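Local structure of membrane protein (Acinetobacter baumannii AB307-0294, 5DL5) at residues 379-383 with 394-398; 214-218 with 308-312. The protein forms an outer-membrane beta-barrel of the OprD porin family, which probably lets small molecules, antibiotics among them, into the cell. All coordinates share one frame; numbering follows the deposited sequence.

Contact 1. Residues 379-383 with 394-398; sequences NQVKY and SLRIR
Val381 and Ile397 face each other as an antiparallel hydrogen-bonded pair, Val381 N giving to Ile397 O and Ile397 N to Val381 O, the second bond 2.9 Å long and nearly straight at 171°. Tyr383 and Leu395 repeat this reciprocal pairing. Between these two hydrogen-bonded pairs, Lys382 lies opposite Arg396 as a non-hydrogen-bonded pair, where CA-H...O contacts such as Lys382 CA to Leu395 O (3.3 Å) fill in. Apolar contact follows: the Lys382 and Arg396 side chains lie alongside each other, pointing the same way, Lys382 CD 3.7 Å from Arg396 CG, while Lys382 CE rests on Ser394 CB. Gln380 reaches out with CG anti to the backbone N (chi1 176°), bringing OE1 to 3.3 Å from Arg398 CD. Between Gln380 and Arg398 the polar link runs through a water, which donates to Gln380 OE1 at 2.6 Å and accepts from Arg398 NH1 in the guanidinium plane. Lys382, Arg396 and Arg398 give this hairpin a basic face lining the channel, consistent with the basic row of OprD-family porins and likely to favour anionic groups; Asp424, salt-bridged to Arg396 NH1, probably offsets part of the charge. Val381, Tyr383, Leu395 and Ile397 form the outer surface, probably against lipid.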
loop_
_atom_site.group_PDB
_atom_site.type_symbol
_atom_site.label_atom_id
_atom_site.label_comp_id
_atom_site.label_asym_id
_atom_site.label_seq_id
_atom_site.Cartn_x
_atom_site.Cartn_y
_atom_site.Cartn_z
ATOM N N ASN A 379 -12.625 -7.066 -11.409
ATOM C CA ASN A 379 -12.284 -6.687 -12.757
ATOM C C ASN A 379 -11.738 -5.273 -12.749
ATOM O O ASN A 379 -12.270 -4.398 -12.027
ATOM C CB ASN A 379 -13.460 -6.769 -13.683
ATOM C CG ASN A 379 -13.821 -8.200 -14.003
ATOM O OD1 ASN A 379 -13.304 -8.770 -14.943
ATOM N ND2 ASN A 379 -14.678 -8.814 -13.151
ATOM N N GLN A 380 -10.684 -5.071 -13.515
ATOM C CA GLN A 380 -10.196 -3.741 -13.748
ATOM C C GLN A 380 -9.871 -3.554 -15.198
ATOM O O GLN A 380 -9.242 -4.375 -15.803
ATOM C CB GLN A 380 -8.946 -3.427 -12.876
ATOM C CG GLN A 380 -8.390 -2.047 -13.196
ATOM C CD GLN A 380 -7.351 -1.624 -12.163
ATOM O OE1 GLN A 380 -7.661 -1.288 -11.027
ATOM N NE2 GLN A 380 -6.120 -1.681 -12.551
ATOM N N VAL A 381 -10.366 -2.485 -15.761
ATOM C CA VAL A 381 -9.903 -2.007 -17.023
ATOM C C VAL A 381 -9.147 -0.697 -16.809
ATOM O O VAL A 381 -9.596 0.225 -16.059
ATOM C CB VAL A 381 -11.060 -1.742 -17.967
ATOM C CG1 VAL A 381 -10.574 -1.049 -19.245
ATOM C CG2 VAL A 381 -11.764 -3.038 -18.317
ATOM N N LYS A 382 -8.038 -0.605 -17.494
ATOM C CA LYS A 382 -7.191 0.559 -17.403
ATOM C C LYS A 382 -6.771 1.019 -18.777
ATOM O O LYS A 382 -6.413 0.160 -19.637
ATOM C CB LYS A 382 -5.950 0.234 -16.552
ATOM C CG LYS A 382 -5.074 1.488 -16.421
ATOM C CD LYS A 382 -4.021 1.445 -15.305
ATOM C CE LYS A 382 -3.563 2.875 -15.134
ATOM N NZ LYS A 382 -2.602 2.976 -14.032
ATOM N N TYR A 383 -6.820 2.327 -19.029
ATOM C CA TYR A 383 -6.290 2.934 -20.252
ATOM C C TYR A 383 -5.237 3.998 -19.883
ATOM O O TYR A 383 -5.554 4.921 -19.086
ATOM C CB TYR A 383 -7.435 3.611 -21.044
ATOM C CG TYR A 383 -6.928 4.255 -22.218
ATOM C CD1 TYR A 383 -6.302 3.497 -23.230
ATOM C CD2 TYR A 383 -6.964 5.626 -22.365
ATOM C CE1 TYR A 383 -5.728 4.107 -24.331
ATOM C CE2 TYR A 383 -6.418 6.221 -23.483
ATOM C CZ TYR A 383 -5.795 5.468 -24.437
ATOM O OH TYR A 383 -5.276 6.097 -25.559
ATOM N N SER A 394 -3.989 8.480 -17.247
ATOM C CA SER A 394 -4.699 7.235 -17.211
ATOM C C SER A 394 -6.037 7.254 -16.543
ATOM O O SER A 394 -6.256 8.041 -15.554
ATOM C CB SER A 394 -3.896 6.163 -16.483
ATOM O OG SER A 394 -3.567 6.538 -15.168
ATOM N N LEU A 395 -6.854 6.262 -16.950
ATOM C CA LEU A 395 -8.166 6.041 -16.379
ATOM C C LEU A 395 -8.276 4.574 -15.937
ATOM O O LEU A 395 -7.895 3.697 -16.697
ATOM C CB LEU A 395 -9.170 6.542 -17.356
ATOM C CG LEU A 395 -10.614 6.195 -16.986
ATOM C CD1 LEU A 395 -10.982 7.028 -15.746
ATOM C CD2 LEU A 395 -11.517 6.493 -18.118
ATOM N N ARG A 396 -8.670 4.304 -14.674
ATOM C CA ARG A 396 -8.736 2.950 -14.067
ATOM C C ARG A 396 -10.164 2.869 -13.639
ATOM O O ARG A 396 -10.633 3.780 -12.921
ATOM C CB ARG A 396 -8.009 2.848 -12.740
ATOM C CG ARG A 396 -6.579 2.679 -12.933
ATOM C CD ARG A 396 -5.802 2.260 -11.695
ATOM N NE ARG A 396 -6.047 2.998 -10.458
ATOM C CZ ARG A 396 -5.626 4.218 -10.101
ATOM N NH1 ARG A 396 -5.035 5.054 -10.931
ATOM N NH2 ARG A 396 -5.873 4.650 -8.873
ATOM N N ILE A 397 -10.869 1.827 -14.062
ATOM C CA ILE A 397 -12.224 1.555 -13.666
ATOM C C ILE A 397 -12.158 0.130 -13.100
ATOM O O ILE A 397 -11.706 -0.767 -13.769
ATOM C CB ILE A 397 -13.254 1.533 -14.794
ATOM C CG1 ILE A 397 -13.492 2.884 -15.384
ATOM C CG2 ILE A 397 -14.593 1.057 -14.251
ATOM C CD1 ILE A 397 -12.270 3.436 -16.071
ATOM N N ARG A 398 -12.605 -0.061 -11.883
ATOM C CA ARG A 398 -12.491 -1.331 -11.266
ATOM C C ARG A 398 -13.718 -1.649 -10.438
ATOM O O ARG A 398 -14.377 -0.757 -9.870
ATOM C CB ARG A 398 -11.197 -1.471 -10.477
ATOM C CG ARG A 398 -11.054 -0.739 -9.222
ATOM C CD ARG A 398 -9.744 -0.995 -8.462
ATOM N NE ARG A 398 -9.963 -1.790 -7.256
ATOM C CZ ARG A 398 -8.988 -2.116 -6.396
ATOM N NH1 ARG A 398 -7.741 -1.715 -6.604
ATOM N NH2 ARG A 398 -9.230 -2.944 -5.411
HETATM O O HOH W 1 -6.517 -0.411 -8.828
#

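Contact 2. Residues 214-218 with 308-312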
loop_
_atom_site.group_PDB
_atom_site.type_symbol
_atom_site.label_atom_id
_atom_site.label_comp_id
_atom_site.label_asym_id
_atom_site.label_seq_id
_atom_site.Cartn_x
_atom_site.Cartn_y
_atom_site.Cartn_z
ATOM N N ASN A 214 5.906 0.100 21.532
ATOM C CA ASN A 214 4.613 -0.180 22.099
ATOM C C ASN A 214 3.576 -0.692 21.162
ATOM O O ASN A 214 2.380 -0.651 21.518
ATOM C CB ASN A 214 4.078 1.069 22.829
ATOM C CG ASN A 214 4.967 1.432 24.012
ATOM O OD1 ASN A 214 5.475 0.540 24.694
ATOM N ND2 ASN A 214 5.261 2.678 24.172
ATOM N N ALA A 215 3.959 -1.126 19.957
ATOM C CA ALA A 215 2.953 -1.457 18.974
ATOM C C ALA A 215 3.193 -2.882 18.366
ATOM O O ALA A 215 2.446 -3.779 18.613
ATOM C CB ALA A 215 2.980 -0.452 17.871
ATOM N N LEU A 216 4.295 -3.077 17.649
ATOM C CA LEU A 216 4.542 -4.290 17.026
ATOM C C LEU A 216 5.955 -4.363 16.480
ATOM O O LEU A 216 6.588 -3.316 16.270
ATOM C CB LEU A 216 3.585 -4.509 15.851
ATOM C CG LEU A 216 3.486 -3.450 14.730
ATOM C CD1 LEU A 216 4.309 -3.786 13.506
ATOM C CD2 LEU A 216 2.068 -3.455 14.210
ATOM N N GLU A 217 6.356 -5.586 16.208
ATOM C CA GLU A 217 7.571 -5.950 15.517
ATOM C C GLU A 217 7.153 -6.706 14.296
ATOM O O GLU A 217 6.208 -7.531 14.348
ATOM C CB GLU A 217 8.531 -6.779 16.432
ATOM C CG GLU A 217 8.838 -6.042 17.709
ATOM C CD GLU A 217 9.627 -6.859 18.760
ATOM O OE1 GLU A 217 9.551 -8.152 18.839
ATOM O OE2 GLU A 217 10.288 -6.148 19.567
ATOM N N ARG A 218 7.793 -6.399 13.185
ATOM C CA ARG A 218 7.410 -6.995 11.935
ATOM C C ARG A 218 8.590 -7.226 11.030
ATOM O O ARG A 218 9.471 -6.360 10.945
ATOM C CB ARG A 218 6.353 -6.136 11.240
ATOM C CG ARG A 218 5.893 -6.687 9.909
ATOM C CD ARG A 218 4.464 -6.215 9.569
ATOM N NE ARG A 218 4.427 -4.883 9.229
ATOM C CZ ARG A 218 3.367 -4.027 9.394
ATOM N NH1 ARG A 218 2.246 -4.336 10.034
ATOM N NH2 ARG A 218 3.575 -2.793 9.048
ATOM N N GLN A 308 -3.376 -0.748 11.750
ATOM C CA GLN A 308 -4.149 -0.376 12.906
ATOM C C GLN A 308 -3.266 0.319 13.975
ATOM O O GLN A 308 -3.767 0.599 15.040
ATOM C CB GLN A 308 -4.743 -1.576 13.580
ATOM C CG GLN A 308 -5.526 -2.573 12.731
ATOM C CD GLN A 308 -6.642 -1.920 11.982
ATOM O OE1 GLN A 308 -6.680 -1.896 10.757
ATOM N NE2 GLN A 308 -7.473 -1.334 12.670
ATOM N N ASN A 309 -1.969 0.472 13.731
ATOM C CA ASN A 309 -1.032 1.014 14.780
ATOM C C ASN A 309 0.022 1.856 14.086
ATOM O O ASN A 309 1.248 1.592 14.253
ATOM C CB ASN A 309 -0.327 -0.227 15.459
ATOM C CG ASN A 309 -1.280 -1.168 16.205
ATOM O OD1 ASN A 309 -1.634 -0.859 17.284
ATOM N ND2 ASN A 309 -1.690 -2.288 15.614
ATOM N N ALA A 310 -0.398 2.773 13.201
ATOM C CA ALA A 310 0.467 3.704 12.559
ATOM C C ALA A 310 1.609 3.032 11.814
ATOM O O ALA A 310 2.732 3.472 11.837
ATOM C CB ALA A 310 0.930 4.735 13.548
ATOM N N ASP A 311 1.270 1.926 11.165
ATOM C CA ASP A 311 2.213 1.001 10.601
ATOM C C ASP A 311 2.146 0.903 9.077
ATOM O O ASP A 311 2.661 -0.055 8.543
ATOM C CB ASP A 311 2.084 -0.436 11.271
ATOM C CG ASP A 311 0.708 -1.012 11.145
ATOM O OD1 ASP A 311 -0.318 -0.273 11.374
ATOM O OD2 ASP A 311 0.574 -2.218 10.783
ATOM N N GLY A 312 1.520 1.887 8.425
ATOM C CA GLY A 312 1.496 1.901 7.023
ATOM C C GLY A 312 0.235 1.245 6.514
ATOM O O GLY A 312 0.053 0.025 6.656
#
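Arg218 holds Asp311 at two points, the carboxylate through NH1 and the main-chain carbonyl through NH2. NH1 forms a salt bridge to Asp311 OD2 at 2.8 Å, on its anti lone pair, and NH2 donates to Asp311 O at 2.9 Å, more bent, 133° at the hydrogen. Both acceptors lie close to the guanidinium plane, although that plane is turned 37° from the carboxylate. Leu216 packs beside the pair: its CD2 comes within 3.9 Å of Asp311 OD2, and its CD1 sits 4.0 Å above one face of the guanidinium, toward the rim. Ala215 CB meets Asn309 CB at 4.1 Å. The loop itself steadies the carboxylate. With Asp311 CG between the backbone N and the carbonyl carbon (chi1 57°), OD1 turns back to accept from Asn309 N at 3.0 Å, while Gly307 N donates to OD2. Arg218 NH2 also bonds Val134 O, and Asn309 ND2 bonds His251 O. Ala215 and Leu216 form a classic beta bulge opposite Ser212. The buried carboxylate is probably balanced by the guanidinium and backbone N-H groups, tying the loop between strands 289-300 and 332-341 to the inside of the barrel wall, as in porins whose inward loops narrow the channel.

In the fold
Contacts 1 and 2 lie on opposite sides of the chain's centre, their own centres 32 Å apart and their nearest atoms about 15 Å apart, without touching. Both reach the strands of the barrel, contact 2 through only one of its segments: contact 1 joins two consecutive strands within the wall, 11 residues apart at the closest ends, whereas contact 2 bridges 90 residues to bring a loop against the start of a strand. Contact 2 is buried and contact 1 is a surface contact. Detergent C8E molecules lie about 5 Å from the Arg398 side chain and about 13 Å from that of Asp311. Toward the pore, contact 1 gives the wall a basic interior face, and contact 2 fixes a loop to that wall.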